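Local coordinates for 2-phospho-L-lactate guanylyltransferase (PDB 2I5E), which probably catalyses the condensation of (2S)-2-phospholactate with GTP to give (2S)-lactyl-2-diphospho-5'-guanosine, a step in the biosynthesis of coenzyme F420, at residues N37-I40 with S41-G45. Residues are numbered along the deposited sequence; the frame is centred on the assembly and turned at random.
Sequences NQVI and SSLKG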
loop_
_atom_site.group_PDB
_atom_site.type_symbol
_atom_site.label_atom_id
_atom_site.label_comp_id
_atom_site.label_asym_id
_atom_site.label_seq_id
_atom_site.Cartn_x
_atom_site.Cartn_y
_atom_site.Cartn_z
ATOM N N ASN A 37 3.577 7.969 -19.662
ATOM C CA ASN A 37 3.370 7.089 -20.790
ATOM C C ASN A 37 2.844 5.730 -20.415
ATOM O O ASN A 37 2.103 5.135 -21.185
ATOM C CB ASN A 37 4.661 6.960 -21.625
ATOM C CG ASN A 37 4.898 8.177 -22.428
ATOM O OD1 ASN A 37 3.950 8.845 -22.823
ATOM N ND2 ASN A 37 6.140 8.525 -22.632
ATOM N N GLN A 38 3.330 5.193 -19.305
ATOM C CA GLN A 38 2.869 3.922 -18.785
ATOM C C GLN A 38 1.395 3.989 -18.276
ATOM O O GLN A 38 0.589 3.073 -18.517
ATOM C CB GLN A 38 3.789 3.494 -17.647
ATOM C CG GLN A 38 5.239 3.033 -18.072
ATOM C CD GLN A 38 5.757 2.018 -17.117
ATOM O OE1 GLN A 38 6.546 2.313 -16.206
ATOM N NE2 GLN A 38 5.251 0.803 -17.259
ATOM N N VAL A 39 1.055 5.067 -17.558
ATOM C CA VAL A 39 -0.395 5.341 -17.214
ATOM C C VAL A 39 -1.325 5.450 -18.408
ATOM O O VAL A 39 -2.383 4.802 -18.369
ATOM C CB VAL A 39 -0.565 6.576 -16.312
ATOM C CG1 VAL A 39 -2.021 6.827 -15.964
ATOM C CG2 VAL A 39 0.350 6.429 -15.110
ATOM N N ILE A 40 -0.949 6.220 -19.443
ATOM C CA ILE A 40 -1.754 6.299 -20.642
ATOM C C ILE A 40 -1.833 4.905 -21.313
ATOM O O ILE A 40 -2.896 4.455 -21.697
ATOM C CB ILE A 40 -1.217 7.301 -21.725
ATOM C CG1 ILE A 40 -1.196 8.744 -21.230
ATOM C CG2 ILE A 40 -2.040 7.153 -22.997
ATOM C CD1 ILE A 40 -0.115 9.643 -21.919
ATOM N N SER A 41 -0.742 4.187 -21.367
ATOM C CA SER A 41 -0.860 2.801 -21.864
ATOM C C SER A 41 -1.795 1.911 -21.010
ATOM O O SER A 41 -2.556 1.054 -21.545
ATOM C CB SER A 41 0.513 2.181 -21.961
ATOM O OG SER A 41 0.319 0.848 -22.460
ATOM N N SER A 42 -1.801 2.087 -19.674
ATOM C CA SER A 42 -2.806 1.294 -18.931
ATOM C C SER A 42 -4.245 1.662 -19.192
ATOM O O SER A 42 -5.137 0.779 -19.187
ATOM C CB SER A 42 -2.548 1.232 -17.450
ATOM O OG SER A 42 -1.430 0.465 -17.244
ATOM N N LEU A 43 -4.497 2.945 -19.399
ATOM C CA LEU A 43 -5.841 3.413 -19.693
ATOM C C LEU A 43 -6.287 2.850 -21.046
ATOM O O LEU A 43 -7.446 2.465 -21.205
ATOM C CB LEU A 43 -5.938 4.956 -19.676
ATOM C CG LEU A 43 -5.610 5.568 -18.314
ATOM C CD1 LEU A 43 -5.345 7.120 -18.339
ATOM C CD2 LEU A 43 -6.674 5.215 -17.273
ATOM N N LYS A 44 -5.358 2.821 -22.004
ATOM C CA LYS A 44 -5.730 2.370 -23.316
ATOM C C LYS A 44 -5.936 0.849 -23.192
ATOM O O LYS A 44 -6.973 0.332 -23.602
ATOM C CB LYS A 44 -4.688 2.829 -24.354
ATOM C CG LYS A 44 -4.838 4.286 -24.757
ATOM C CD LYS A 44 -6.297 4.560 -25.305
ATOM C CE LYS A 44 -6.419 5.494 -26.521
ATOM N NZ LYS A 44 -5.104 5.851 -27.269
ATOM N N GLY A 45 -5.047 0.185 -22.453
ATOM C CA GLY A 45 -5.106 -1.257 -22.240
ATOM C C GLY A 45 -6.410 -1.652 -21.626
ATOM O O GLY A 45 -6.828 -2.784 -21.731
#
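Val39 and Leu43 sit one turn apart on the same face of the helix, Val39 CG1 meeting Leu43 CD1 at 4.1 Å. The valine presents this methyl because CG1 stands anti to the backbone N (chi1 -179°). Leu43 leans back over the turn before it, its CG resting 3.3 Å from the carbonyl oxygen Val39 O. That same oxygen accepts the amide of Leu43, with Leu43 N to Val39 O at 3.0 Å, one of four successive i to i+4 bonds that bind 37-40 to 41-45. The first of the four is Ser41 N on Asn37 O, at 3.0 Å. Ser42 N on Gln38 O follows at 2.8 Å, and Lys44 N on Ile40 O is the last, at 3.0 Å. Beside this last bond the aliphatic start of Lys44 folds against the helix, its CG 3.6 Å from Ile40 O.

All of this is the C-terminal part of helix 25-45, which packs on the mixed sheet of a GT-A-like nucleotidyltransferase fold. Its inner face is apolar: Ile40 and Leu43 both reach Ile8 on strand 5-9, while on strand 50-55 Ile40 touches Ile53 and Leu43 touches Val51. Leu43 also meets Ile106 of helix 103-109.

Polar side chains tie the helix to its surroundings. Ser42 OG, set beside its own backbone N (chi1 -70°), hydrogen-bonds to the loop oxygen Leu101 O, and the bent chain of Lys44 carries NZ to Glu66 O on another loop. One turn back on the same flank as Ser42, Gln38 OE1 receives a weak hydrogen bond from Ala189 N of helix 188-194.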